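PDB 6DXU: glycosyl hydrolase family 2, TIM barrel domain protein from Parabacteroides merdae ATCC 43184, which is a gut-bacterial beta-glucuronidase of glycoside hydrolase family 2, which probably cleaves terminal glucuronic acid from glucuronide conjugates. Local coordinates for residues D[107-112]-D[139-144]; D[377-382]-D[417-422]; D[491-496]-D[569-574]. One frame throughout, in Å; residues are numbered along the deposited sequence.

Contact 1 of 3, residues D[107-112]-D[139-144]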
ATOM      1  N   ARG D 107     -24.537  13.271  19.639  1.00 21.26           N
ATOM      2  CA  ARG D 107     -23.799  12.873  18.453  1.00 20.94           C
ATOM      3  C   ARG D 107     -24.360  13.595  17.245  1.00 20.61           C
ATOM      4  O   ARG D 107     -25.556  13.910  17.192  1.00 19.93           O
ATOM      5  CB  ARG D 107     -23.884  11.356  18.209  1.00 21.08           C
ATOM      6  CG  ARG D 107     -23.610  10.497  19.433  1.00 25.93           C
ATOM      7  CD  ARG D 107     -22.239  10.759  20.027  1.00 25.35           C
ATOM      8  NE  ARG D 107     -21.145  10.325  19.158  1.00 22.98           N
ATOM      9  CZ  ARG D 107     -19.863  10.361  19.507  1.00 28.35           C
ATOM     10  NH1 ARG D 107     -19.518  10.819  20.705  1.00 30.20           N
ATOM     11  NH2 ARG D 107     -18.924   9.948  18.665  1.00 24.60           N
ATOM     12  N   ILE D 108     -23.483  13.821  16.265  1.00 19.02           N
ATOM     13  CA  ILE D 108     -23.836  14.422  14.983  1.00 18.73           C
ATOM     14  C   ILE D 108     -23.585  13.368  13.917  1.00 20.65           C
ATOM     15  O   ILE D 108     -22.430  12.962  13.703  1.00 20.69           O
ATOM     16  CB  ILE D 108     -22.979  15.667  14.690  1.00 25.21           C
ATOM     17  CG1 ILE D 108     -22.986  16.633  15.869  1.00 32.33           C
ATOM     18  CG2 ILE D 108     -23.466  16.370  13.434  1.00 30.17           C
ATOM     19  CD1 ILE D 108     -21.812  17.614  15.830  1.00 29.78           C
ATOM     20  N   VAL D 109     -24.638  12.944  13.225  1.00 20.12           N
ATOM     21  CA  VAL D 109     -24.512  11.891  12.228  1.00 18.97           C
ATOM     22  C   VAL D 109     -25.019  12.421  10.894  1.00 19.96           C
ATOM     23  O   VAL D 109     -26.094  13.031  10.826  1.00 21.56           O
ATOM     24  CB  VAL D 109     -25.270  10.616  12.644  1.00 19.02           C
ATOM     25  CG1 VAL D 109     -25.248   9.599  11.529  1.00 21.72           C
ATOM     26  CG2 VAL D 109     -24.658  10.023  13.914  1.00 19.19           C
ATOM     27  N   LEU D 110     -24.254  12.172   9.836  1.00 16.18           N
ATOM     28  CA  LEU D 110     -24.707  12.408   8.472  1.00 18.98           C
ATOM     29  C   LEU D 110     -25.293  11.109   7.951  1.00 20.14           C
ATOM     30  O   LEU D 110     -24.605  10.088   7.917  1.00 19.78           O
ATOM     31  CB  LEU D 110     -23.560  12.858   7.571  1.00 18.59           C
ATOM     32  CG  LEU D 110     -22.872  14.184   7.883  1.00 19.94           C
ATOM     33  CD1 LEU D 110     -21.629  14.345   6.976  1.00 20.69           C
ATOM     34  CD2 LEU D 110     -23.831  15.346   7.730  1.00 22.67           C
ATOM     35  N   ASP D 111     -26.560  11.146   7.554  1.00 19.81           N
ATOM     36  CA  ASP D 111     -27.293   9.950   7.162  1.00 19.47           C
ATOM     37  C   ASP D 111     -27.651  10.091   5.690  1.00 17.58           C
ATOM     38  O   ASP D 111     -28.483  10.931   5.331  1.00 17.99           O
ATOM     39  CB  ASP D 111     -28.537   9.787   8.042  1.00 23.22           C
ATOM     40  CG  ASP D 111     -29.415   8.622   7.622  1.00 32.11           C
ATOM     41  OD1 ASP D 111     -28.890   7.653   7.039  1.00 36.41           O
ATOM     42  OD2 ASP D 111     -30.632   8.676   7.891  1.00 42.67           O
ATOM     43  N   PHE D 112     -27.027   9.273   4.844  1.00 18.36           N
ATOM     44  CA  PHE D 112     -27.213   9.333   3.393  1.00 17.43           C
ATOM     45  C   PHE D 112     -28.306   8.345   2.997  1.00 18.15           C
ATOM     46  O   PHE D 112     -28.108   7.131   3.098  1.00 19.13           O
ATOM     47  CB  PHE D 112     -25.912   8.977   2.665  1.00 18.33           C
ATOM     48  CG  PHE D 112     -24.794   9.982   2.838  1.00 18.84           C
ATOM     49  CD1 PHE D 112     -24.010   9.985   3.983  1.00 18.41           C
ATOM     50  CD2 PHE D 112     -24.507  10.903   1.836  1.00 17.34           C
ATOM     51  CE1 PHE D 112     -22.972  10.899   4.141  1.00 19.18           C
ATOM     52  CE2 PHE D 112     -23.452  11.829   1.988  1.00 17.86           C
ATOM     53  CZ  PHE D 112     -22.699  11.825   3.138  1.00 18.92           C
ATOM     54  N   ASN D 139     -24.168   5.864   6.849  1.00 17.60           N
ATOM     55  CA  ASN D 139     -24.058   7.068   7.664  1.00 21.53           C
ATOM     56  C   ASN D 139     -22.642   7.220   8.199  1.00 24.49           C
ATOM     57  O   ASN D 139     -21.846   6.276   8.191  1.00 24.82           O
ATOM     58  CB  ASN D 139     -25.072   7.058   8.818  1.00 27.59           C
ATOM     59  CG  ASN D 139     -24.995   5.800   9.657  1.00 31.34           C
ATOM     60  OD1 ASN D 139     -23.962   5.498  10.235  1.00 35.56           O
ATOM     61  ND2 ASN D 139     -26.092   5.054   9.719  1.00 35.93           N
ATOM     62  N   VAL D 140     -22.339   8.438   8.667  1.00 21.80           N
ATOM     63  CA  VAL D 140     -21.031   8.793   9.209  1.00 23.61           C
ATOM     64  C   VAL D 140     -21.258   9.617  10.470  1.00 21.03           C
ATOM     65  O   VAL D 140     -21.906  10.666  10.412  1.00 19.58           O
ATOM     66  CB  VAL D 140     -20.187   9.606   8.212  1.00 22.42           C
ATOM     67  CG1 VAL D 140     -18.803   9.885   8.810  1.00 24.70           C
ATOM     68  CG2 VAL D 140     -20.075   8.884   6.873  1.00 27.74           C
ATOM     69  N   ASP D 141     -20.708   9.166  11.597  1.00 18.46           N
ATOM     70  CA  ASP D 141     -20.711   9.974  12.822  1.00 20.07           C
ATOM     71  C   ASP D 141     -19.572  10.983  12.718  1.00 17.51           C
ATOM     72  O   ASP D 141     -18.403  10.602  12.725  1.00 19.41           O
ATOM     73  CB  ASP D 141     -20.530   9.085  14.054  1.00 21.45           C
ATOM     74  CG  ASP D 141     -20.725   9.832  15.370  1.00 23.07           C
ATOM     75  OD1 ASP D 141     -20.393  11.026  15.440  1.00 24.31           O
ATOM     76  OD2 ASP D 141     -21.126   9.195  16.376  1.00 25.82           O
ATOM     77  N   ILE D 142     -19.892  12.274  12.638  1.00 17.06           N
ATOM     78  CA  ILE D 142     -18.860  13.294  12.467  1.00 16.81           C
ATOM     79  C   ILE D 142     -18.601  14.059  13.756  1.00 18.98           C
ATOM     80  O   ILE D 142     -17.913  15.090  13.734  1.00 21.27           O
ATOM     81  CB  ILE D 142     -19.206  14.260  11.321  1.00 14.87           C
ATOM     82  CG1 ILE D 142     -20.515  15.012  11.635  1.00 18.06           C
ATOM     83  CG2 ILE D 142     -19.305  13.492  10.026  1.00 19.92           C
ATOM     84  CD1 ILE D 142     -20.833  16.185  10.652  1.00 21.48           C
ATOM     85  N   THR D 143     -19.094  13.549  14.890  1.00 19.27           N
ATOM     86  CA  THR D 143     -18.945  14.254  16.162  1.00 20.62           C
ATOM     87  C   THR D 143     -17.490  14.616  16.439  1.00 19.46           C
ATOM     88  O   THR D 143     -17.179  15.767  16.764  1.00 19.65           O
ATOM     89  CB  THR D 143     -19.502  13.413  17.309  1.00 21.24           C
ATOM     90  OG1 THR D 143     -20.825  12.969  16.987  1.00 23.38           O
ATOM     91  CG2 THR D 143     -19.536  14.245  18.593  1.00 18.88           C
ATOM     92  N   ASP D 144     -16.584  13.635  16.342  1.00 19.99           N
ATOM     93  CA  ASP D 144     -15.192  13.879  16.731  1.00 19.96           C
ATOM     94  C   ASP D 144     -14.498  14.843  15.777  1.00 18.34           C
ATOM     95  O   ASP D 144     -13.742  15.720  16.216  1.00 17.61           O
ATOM     96  CB  ASP D 144     -14.423  12.563  16.808  1.00 25.34           C
ATOM     97  CG  ASP D 144     -14.867  11.694  17.968  1.00 33.85           C
ATOM     98  OD1 ASP D 144     -15.519  12.221  18.896  1.00 34.44           O
ATOM     99  OD2 ASP D 144     -14.583  10.478  17.947  1.00 43.34           O
TER

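Contact 2 of 3, residues D[377-382]-D[417-422]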
ATOM      1  N   LEU D 377     -44.035   3.869   1.267  1.00 19.71           N
ATOM      2  CA  LEU D 377     -45.251   4.060   0.487  1.00 19.99           C
ATOM      3  C   LEU D 377     -45.850   2.724   0.064  1.00 22.83           C
ATOM      4  O   LEU D 377     -47.076   2.580   0.024  1.00 21.41           O
ATOM      5  CB  LEU D 377     -44.973   4.943  -0.733  1.00 21.19           C
ATOM      6  CG  LEU D 377     -44.861   6.428  -0.398  1.00 21.43           C
ATOM      7  CD1 LEU D 377     -44.171   7.197  -1.522  1.00 20.64           C
ATOM      8  CD2 LEU D 377     -46.268   6.977  -0.142  1.00 23.64           C
ATOM      9  N   CYS D 378     -45.009   1.734  -0.246  1.00 19.04           N
ATOM     10  CA  CYS D 378     -45.538   0.410  -0.574  1.00 19.65           C
ATOM     11  C   CYS D 378     -46.235  -0.223   0.626  1.00 21.42           C
ATOM     12  O   CYS D 378     -47.281  -0.875   0.474  1.00 23.64           O
ATOM     13  CB  CYS D 378     -44.427  -0.503  -1.094  1.00 20.04           C
ATOM     14  SG  CYS D 378     -43.778  -0.007  -2.737  1.00 22.34           S
ATOM     15  N   ASP D 379     -45.660  -0.070   1.823  1.00 21.76           N
ATOM     16  CA  ASP D 379     -46.338  -0.548   3.028  1.00 21.31           C
ATOM     17  C   ASP D 379     -47.693   0.129   3.199  1.00 21.66           C
ATOM     18  O   ASP D 379     -48.678  -0.513   3.581  1.00 24.33           O
ATOM     19  CB  ASP D 379     -45.500  -0.264   4.269  1.00 21.13           C
ATOM     20  CG  ASP D 379     -44.258  -1.134   4.378  1.00 25.35           C
ATOM     21  OD1 ASP D 379     -44.144  -2.183   3.704  1.00 21.15           O
ATOM     22  OD2 ASP D 379     -43.384  -0.745   5.183  1.00 27.07           O
ATOM     23  N   GLU D 380     -47.740   1.448   2.983  1.00 20.93           N
ATOM     24  CA  GLU D 380     -48.940   2.223   3.278  1.00 25.85           C
ATOM     25  C   GLU D 380     -49.996   2.070   2.209  1.00 22.66           C
ATOM     26  O   GLU D 380     -51.191   2.162   2.508  1.00 23.39           O
ATOM     27  CB  GLU D 380     -48.605   3.704   3.409  1.00 27.89           C
ATOM     28  CG  GLU D 380     -47.801   4.031   4.639  1.00 36.52           C
ATOM     29  CD  GLU D 380     -47.314   5.464   4.633  1.00 50.07           C
ATOM     30  OE1 GLU D 380     -47.823   6.264   3.805  1.00 47.34           O
ATOM     31  OE2 GLU D 380     -46.422   5.782   5.455  1.00 48.83           O
ATOM     32  N   LEU D 381     -49.588   1.859   0.967  1.00 20.62           N
ATOM     33  CA  LEU D 381     -50.546   1.785  -0.127  1.00 22.73           C
ATOM     34  C   LEU D 381     -50.974   0.365  -0.462  1.00 24.46           C
ATOM     35  O   LEU D 381     -51.958   0.194  -1.182  1.00 25.69           O
ATOM     36  CB  LEU D 381     -49.965   2.438  -1.384  1.00 22.41           C
ATOM     37  CG  LEU D 381     -49.763   3.956  -1.323  1.00 22.78           C
ATOM     38  CD1 LEU D 381     -48.920   4.394  -2.503  1.00 26.26           C
ATOM     39  CD2 LEU D 381     -51.111   4.680  -1.336  1.00 24.89           C
ATOM     40  N   GLY D 382     -50.239  -0.644  -0.005  1.00 20.77           N
ATOM     41  CA  GLY D 382     -50.569  -2.030  -0.284  1.00 21.23           C
ATOM     42  C   GLY D 382     -49.986  -2.549  -1.585  1.00 25.06           C
ATOM     43  O   GLY D 382     -50.716  -3.053  -2.444  1.00 25.76           O
ATOM     44  N   HIS D 417     -35.639  -4.972   6.057  1.00 18.69           N
ATOM     45  CA  HIS D 417     -36.189  -6.202   6.631  1.00 18.76           C
ATOM     46  C   HIS D 417     -37.595  -6.022   7.189  1.00 19.04           C
ATOM     47  O   HIS D 417     -38.418  -6.944   7.122  1.00 20.45           O
ATOM     48  CB  HIS D 417     -35.263  -6.680   7.747  1.00 22.09           C
ATOM     49  CG  HIS D 417     -35.847  -7.749   8.609  1.00 24.30           C
ATOM     50  ND1 HIS D 417     -36.576  -7.467   9.744  1.00 26.14           N
ATOM     51  CD2 HIS D 417     -35.758  -9.099   8.540  1.00 29.46           C
ATOM     52  CE1 HIS D 417     -36.953  -8.600  10.312  1.00 34.98           C
ATOM     53  NE2 HIS D 417     -36.464  -9.606   9.605  1.00 31.98           N
ATOM     54  N   ASN D 418     -37.880  -4.871   7.790  1.00 16.50           N
ATOM     55  CA  ASN D 418     -39.131  -4.743   8.532  1.00 19.50           C
ATOM     56  C   ASN D 418     -40.335  -4.450   7.645  1.00 22.39           C
ATOM     57  O   ASN D 418     -41.469  -4.505   8.145  1.00 19.53           O
ATOM     58  CB  ASN D 418     -39.031  -3.640   9.601  1.00 19.59           C
ATOM     59  CG  ASN D 418     -37.912  -3.890  10.618  1.00 23.76           C
ATOM     60  OD1 ASN D 418     -37.546  -5.029  10.895  1.00 23.53           O
ATOM     61  ND2 ASN D 418     -37.368  -2.806  11.174  1.00 21.85           N
ATOM     62  N   HIS D 419     -40.138  -4.122   6.366  1.00 18.98           N
ATOM     63  CA  HIS D 419     -41.275  -3.725   5.533  1.00 21.56           C
ATOM     64  C   HIS D 419     -42.164  -4.913   5.188  1.00 19.18           C
ATOM     65  O   HIS D 419     -41.718  -5.815   4.470  1.00 19.49           O
ATOM     66  CB  HIS D 419     -40.789  -3.061   4.245  1.00 20.62           C
ATOM     67  CG  HIS D 419     -40.097  -1.760   4.485  1.00 24.97           C
ATOM     68  ND1 HIS D 419     -40.778  -0.616   4.838  1.00 20.31           N
ATOM     69  CD2 HIS D 419     -38.782  -1.432   4.468  1.00 21.35           C
ATOM     70  CE1 HIS D 419     -39.911   0.367   5.017  1.00 25.30           C
ATOM     71  NE2 HIS D 419     -38.696  -0.098   4.788  1.00 22.03           N
ATOM     72  N   PRO D 420     -43.432  -4.936   5.602  1.00 20.59           N
ATOM     73  CA  PRO D 420     -44.289  -6.070   5.214  1.00 21.26           C
ATOM     74  C   PRO D 420     -44.488  -6.180   3.708  1.00 19.74           C
ATOM     75  O   PRO D 420     -44.761  -7.280   3.209  1.00 19.87           O
ATOM     76  CB  PRO D 420     -45.612  -5.797   5.956  1.00 21.09           C
ATOM     77  CG  PRO D 420     -45.606  -4.326   6.207  1.00 23.39           C
ATOM     78  CD  PRO D 420     -44.150  -3.963   6.442  1.00 23.67           C
ATOM     79  N   ALA D 421     -44.330  -5.088   2.961  1.00 21.69           N
ATOM     80  CA  ALA D 421     -44.482  -5.166   1.507  1.00 18.23           C
ATOM     81  C   ALA D 421     -43.494  -6.133   0.867  1.00 19.42           C
ATOM     82  O   ALA D 421     -43.813  -6.759  -0.150  1.00 20.08           O
ATOM     83  CB  ALA D 421     -44.325  -3.771   0.889  1.00 22.70           C
ATOM     84  N   VAL D 422     -42.281  -6.257   1.413  1.00 21.47           N
ATOM     85  CA  VAL D 422     -41.251  -7.013   0.703  1.00 18.10           C
ATOM     86  C   VAL D 422     -41.540  -8.506   0.799  1.00 18.45           C
ATOM     87  O   VAL D 422     -41.710  -9.055   1.897  1.00 19.07           O
ATOM     88  CB  VAL D 422     -39.853  -6.688   1.255  1.00 19.52           C
ATOM     89  CG1 VAL D 422     -38.793  -7.504   0.514  1.00 21.20           C
ATOM     90  CG2 VAL D 422     -39.565  -5.185   1.156  1.00 18.82           C
TER

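Contact 3 of 3, residues D[491-496]-D[569-574]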
ATOM      1  N   GLY D 491     -41.501 -12.306 -31.653  1.00 40.02           N
ATOM      2  CA  GLY D 491     -42.795 -12.927 -31.851  1.00 29.99           C
ATOM      3  C   GLY D 491     -43.986 -11.983 -31.846  1.00 32.78           C
ATOM      4  O   GLY D 491     -43.878 -10.766 -32.031  1.00 32.88           O
ATOM      5  N   VAL D 492     -45.144 -12.573 -31.575  1.00 28.83           N
ATOM      6  CA  VAL D 492     -46.411 -11.856 -31.598  1.00 29.88           C
ATOM      7  C   VAL D 492     -47.025 -11.936 -30.213  1.00 30.69           C
ATOM      8  O   VAL D 492     -46.821 -12.912 -29.482  1.00 30.22           O
ATOM      9  CB  VAL D 492     -47.353 -12.450 -32.664  1.00 35.24           C
ATOM     10  CG1 VAL D 492     -46.717 -12.313 -34.045  1.00 42.88           C
ATOM     11  CG2 VAL D 492     -47.659 -13.924 -32.351  1.00 34.75           C
ATOM     12  N   PHE D 493     -47.768 -10.895 -29.835  1.00 28.65           N
ATOM     13  CA  PHE D 493     -48.226 -10.909 -28.456  1.00 30.88           C
ATOM     14  C   PHE D 493     -49.332 -11.931 -28.217  1.00 28.62           C
ATOM     15  O   PHE D 493     -49.583 -12.274 -27.057  1.00 27.19           O
ATOM     16  CB  PHE D 493     -48.630  -9.498 -27.973  1.00 25.86           C
ATOM     17  CG  PHE D 493     -49.747  -8.819 -28.755  1.00 27.46           C
ATOM     18  CD1 PHE D 493     -49.492  -7.637 -29.449  1.00 27.56           C
ATOM     19  CD2 PHE D 493     -51.055  -9.288 -28.707  1.00 25.30           C
ATOM     20  CE1 PHE D 493     -50.510  -6.966 -30.128  1.00 24.94           C
ATOM     21  CE2 PHE D 493     -52.075  -8.625 -29.383  1.00 29.06           C
ATOM     22  CZ  PHE D 493     -51.795  -7.455 -30.100  1.00 25.24           C
ATOM     23  N   THR D 494     -49.967 -12.464 -29.267  1.00 27.18           N
ATOM     24  CA  THR D 494     -50.938 -13.535 -29.039  1.00 27.75           C
ATOM     25  C   THR D 494     -50.285 -14.840 -28.587  1.00 29.65           C
ATOM     26  O   THR D 494     -51.005 -15.754 -28.176  1.00 31.96           O
ATOM     27  CB  THR D 494     -51.768 -13.783 -30.308  1.00 30.00           C
ATOM     28  OG1 THR D 494     -50.885 -13.945 -31.421  1.00 31.47           O
ATOM     29  CG2 THR D 494     -52.698 -12.616 -30.575  1.00 28.31           C
ATOM     30  N   ASP D 495     -48.956 -14.944 -28.639  1.00 28.76           N
ATOM     31  CA  ASP D 495     -48.239 -16.091 -28.085  1.00 29.50           C
ATOM     32  C   ASP D 495     -47.953 -15.976 -26.588  1.00 32.12           C
ATOM     33  O   ASP D 495     -47.364 -16.904 -26.023  1.00 31.69           O
ATOM     34  CB  ASP D 495     -46.924 -16.306 -28.834  1.00 33.44           C
ATOM     35  CG  ASP D 495     -47.122 -16.990 -30.176  1.00 38.21           C
ATOM     36  OD1 ASP D 495     -48.236 -17.490 -30.430  1.00 38.67           O
ATOM     37  OD2 ASP D 495     -46.158 -17.049 -30.964  1.00 40.36           O
ATOM     38  N   TYR D 496     -48.368 -14.889 -25.933  1.00 27.32           N
ATOM     39  CA  TYR D 496     -47.992 -14.653 -24.539  1.00 25.46           C
ATOM     40  C   TYR D 496     -48.385 -15.827 -23.637  1.00 28.28           C
ATOM     41  O   TYR D 496     -47.560 -16.339 -22.868  1.00 29.16           O
ATOM     42  CB  TYR D 496     -48.636 -13.354 -24.045  1.00 25.95           C
ATOM     43  CG  TYR D 496     -48.750 -13.268 -22.533  1.00 25.12           C
ATOM     44  CD1 TYR D 496     -49.994 -13.342 -21.901  1.00 25.06           C
ATOM     45  CD2 TYR D 496     -47.616 -13.142 -21.742  1.00 24.24           C
ATOM     46  CE1 TYR D 496     -50.102 -13.270 -20.515  1.00 24.94           C
ATOM     47  CE2 TYR D 496     -47.709 -13.080 -20.367  1.00 24.34           C
ATOM     48  CZ  TYR D 496     -48.951 -13.145 -19.760  1.00 24.96           C
ATOM     49  OH  TYR D 496     -49.038 -13.079 -18.387  1.00 23.04           O
ATOM     50  N   VAL D 569     -51.270  -0.251 -26.655  1.00 20.66           N
ATOM     51  CA  VAL D 569     -52.565  -0.392 -26.006  1.00 23.01           C
ATOM     52  C   VAL D 569     -53.171  -1.748 -26.341  1.00 20.19           C
ATOM     53  O   VAL D 569     -53.733  -2.426 -25.473  1.00 20.49           O
ATOM     54  CB  VAL D 569     -53.486   0.776 -26.408  1.00 23.49           C
ATOM     55  CG1 VAL D 569     -54.951   0.408 -26.213  1.00 24.38           C
ATOM     56  CG2 VAL D 569     -53.139   2.008 -25.576  1.00 24.97           C
ATOM     57  N   ARG D 570     -53.041  -2.173 -27.597  1.00 21.82           N
ATOM     58  CA  ARG D 570     -53.581  -3.472 -27.982  1.00 24.27           C
ATOM     59  C   ARG D 570     -52.758  -4.608 -27.392  1.00 27.79           C
ATOM     60  O   ARG D 570     -53.307  -5.662 -27.047  1.00 25.31           O
ATOM     61  CB  ARG D 570     -53.648  -3.581 -29.504  1.00 25.00           C
ATOM     62  CG  ARG D 570     -54.707  -2.646 -30.097  1.00 23.86           C
ATOM     63  CD  ARG D 570     -54.745  -2.685 -31.614  1.00 33.81           C
ATOM     64  NE  ARG D 570     -55.843  -1.849 -32.108  1.00 36.78           N
ATOM     65  CZ  ARG D 570     -56.997  -2.317 -32.581  1.00 46.43           C
ATOM     66  NH1 ARG D 570     -57.223  -3.625 -32.647  1.00 37.05           N
ATOM     67  NH2 ARG D 570     -57.926  -1.467 -32.998  1.00 44.07           N
ATOM     68  N   LEU D 571     -51.440  -4.420 -27.296  1.00 22.53           N
ATOM     69  CA  LEU D 571     -50.586  -5.440 -26.693  1.00 22.67           C
ATOM     70  C   LEU D 571     -50.902  -5.631 -25.213  1.00 26.39           C
ATOM     71  O   LEU D 571     -50.961  -6.766 -24.723  1.00 26.08           O
ATOM     72  CB  LEU D 571     -49.111  -5.064 -26.883  1.00 21.79           C
ATOM     73  CG  LEU D 571     -48.031  -6.003 -26.308  1.00 26.00           C
ATOM     74  CD1 LEU D 571     -46.781  -5.954 -27.172  1.00 25.34           C
ATOM     75  CD2 LEU D 571     -47.666  -5.670 -24.844  1.00 25.38           C
ATOM     76  N   ILE D 572     -51.070  -4.534 -24.474  1.00 19.97           N
ATOM     77  CA  ILE D 572     -51.369  -4.648 -23.050  1.00 20.64           C
ATOM     78  C   ILE D 572     -52.743  -5.270 -22.836  1.00 26.65           C
ATOM     79  O   ILE D 572     -52.921  -6.154 -21.982  1.00 22.55           O
ATOM     80  CB  ILE D 572     -51.263  -3.268 -22.377  1.00 21.37           C
ATOM     81  CG1 ILE D 572     -49.794  -2.814 -22.389  1.00 21.78           C
ATOM     82  CG2 ILE D 572     -51.847  -3.299 -20.955  1.00 18.12           C
ATOM     83  CD1 ILE D 572     -49.620  -1.319 -22.083  1.00 22.04           C
ATOM     84  N   ASP D 573     -53.738  -4.785 -23.590  1.00 23.61           N
ATOM     85  CA  ASP D 573     -55.093  -5.330 -23.559  1.00 25.40           C
ATOM     86  C   ASP D 573     -55.055  -6.851 -23.656  1.00 26.39           C
ATOM     87  O   ASP D 573     -55.656  -7.563 -22.842  1.00 24.62           O
ATOM     88  CB  ASP D 573     -55.881  -4.696 -24.722  1.00 21.65           C
ATOM     89  CG  ASP D 573     -57.373  -5.013 -24.722  1.00 29.13           C
ATOM     90  OD1 ASP D 573     -57.856  -5.905 -23.991  1.00 25.48           O
ATOM     91  OD2 ASP D 573     -58.078  -4.330 -25.497  1.00 28.84           O
ATOM     92  N   TRP D 574     -54.308  -7.359 -24.633  1.00 22.73           N
ATOM     93  CA  TRP D 574     -54.226  -8.801 -24.841  1.00 25.83           C
ATOM     94  C   TRP D 574     -53.663  -9.513 -23.613  1.00 27.39           C
ATOM     95  O   TRP D 574     -54.264 -10.473 -23.109  1.00 27.04           O
ATOM     96  CB  TRP D 574     -53.367  -9.101 -26.071  1.00 26.83           C
ATOM     97  CG  TRP D 574     -53.284 -10.565 -26.328  1.00 28.10           C
ATOM     98  CD1 TRP D 574     -52.330 -11.435 -25.870  1.00 27.87           C
ATOM     99  CD2 TRP D 574     -54.239 -11.357 -27.044  1.00 32.51           C
ATOM    100  NE1 TRP D 574     -52.619 -12.713 -26.283  1.00 28.32           N
ATOM    101  CE2 TRP D 574     -53.789 -12.694 -27.001  1.00 32.47           C
ATOM    102  CE3 TRP D 574     -55.424 -11.064 -27.727  1.00 30.97           C
ATOM    103  CZ2 TRP D 574     -54.475 -13.733 -27.622  1.00 32.01           C
ATOM    104  CZ3 TRP D 574     -56.111 -12.099 -28.340  1.00 37.92           C
ATOM    105  CH2 TRP D 574     -55.631 -13.421 -28.284  1.00 31.04           C
TER
HETATM  106  O   HOH W   1     -51.665 -15.302 -25.592  1.00 27.43           O

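Contact 1 of 3, residues D[107-112]-D[139-144]
Arg107, at the start of its strand, holds Asp141 side-on, its NE 3.0 Å from Asp141 OD2 and its NH2 3.3 Å from the same oxygen. Both bonds lie in the guanidinium plane, but the carboxylate is turned 75° from it: NE meets the syn lone pair of OD2, whereas NH2 comes in from above the carboxylate plane. Bends at chi2 and chi3 curl the arginine back over Thr143, whose CB sits over one guanidinium face. Thr143 OG1 in turn takes the backbone N-H of Ile108 almost straight on, at 2.9 Å and 170°. Asp141 OD1 serves its own segment, accepting from Thr143 N in an Asx turn and from the Thr143 hydroxyl.

Beyond this end, 107-112 and 139-141 run antiparallel, with Leu110 and Val140 as the hydrogen-bonded pair; Ile142 N, just past the strand, adds a bond to Ile108 O. On the face bearing Leu110, the Ile142 branches cross Ile108 and Leu110 at about right angles, CG1 lying 3.7 Å from Ile108 CG2. That face packs on Val121 and Leu164 of the facing sheet, in the jelly-roll-like sugar-binding domain. Tyr229 OH also bonds Asp141 OD2; with Arg107 on that oxygen and Thr143 on OD1, both oxygens are gripped, which probably favours the charged form and fixes the turn from strand into helix 143-150.

Contact 2 of 3, residues D[377-382]-D[417-422]
From helix 372-381, Asp379 reaches with its side chain to the loop residues His419, Pro420 and Ala421. Its CB carries CG anti to the carbonyl carbon, which swings the carboxylate out to the loop. CG lies 3.5 Å from Pro420 CD, and the two oxygens then part company. OD1 is met nearly along its C-O axis by Ala421 N, at 3.0 Å with an N-H...O angle of 158°; Pro420 CD and Ala421 CB also crowd this oxygen, the latter at 3.2 Å. OD2 takes the ND1 proton of His419 in a short, straight bond of 2.6 Å and 168°. The acid lies at the edge of the imidazole, in the ring plane, yet seen from the carboxylate the nitrogen is on the syn side, tilted 34° out of the carboxylate plane.

At its other nitrogen, NE2, His419 is bonded to Glu372 OE2 from the start of the same helix, so two carboxylates fix its ring rotation and probably stabilise a positive charge on it. An alanine in place of Asp379 would probably leave Ala421 N and His419 ND1 without their acceptor and the imidazole less firmly held. Beside the acid, Cys378 CB touches Ala421 CB at 3.8 Å.

This is buried packing in the TIM barrel: the loop linking helix 399-416 to strand 422-429 lies against helix 372-381, while Ala421 pairs through its backbone with Val385 of the adjacent parallel strand 384-388.

Contact 3 of 3, residues D[491-496]-D[569-574]
Phe493 pushes its ring between Leu571 and Trp574 on helix 565-579. Its CG stands between the backbone N and the carbonyl carbon (chi1 59°), a rotamer that aims the ring at the helix backbone. Leu571 CA lies over one face, 3.8 Å from the ring centroid, in a CH-pi contact; Leu571 CB adds an apolar touch on Phe493 CD1. The CD2 side meets the indole root, with Phe493 CD2 3.5 Å from Trp574 CG, and the two ring planes are inclined at 45°.

Trp574 CG is anti to the backbone N (chi1 -179°), which carries the indole out from the helix to Thr494. Thr494 CG2 lies over the six-membered ring, 3.7 Å from its centroid. At the indole edge NE1 donates in plane to a water at 2.8 Å, and that water donates to Thr494 O at 2.7 Å. Phe493 O is also near NE1, but at a poor angle; it accepts from Tyr496 N instead. No direct hydrogen bond links the two segments, so aromatic packing and one water bridge join them.

The loop entering helix 496-504, in the TIM barrel region, thus packs on helix 565-579, which also meets helix 623-632, where Val627 touches Val569 and Ile572. Arg570 extends to strand 655-662, in a salt bridge with Glu657.

In the fold
The three contacts follow one another along the chain and share no atoms. Contact 1 belongs to the sugar-binding domain, contact 2 to the family 2 TIM barrel; their centres are 27 Å apart, with about 12 Å between nearest atoms. Contact 3 brings a loop of the barrel region against helix 565-579; its centre lies 31 Å from that of contact 2, and 52 Å from that of contact 1, on the opposite side of the chain's centre. The Leu571 side chain of contact 3 is about 14 Å from a bicine, so the contact does not touch it; the pocket of that bicine includes Arg523, Asp562 and Trp563, the last two just ahead of helix 565-579.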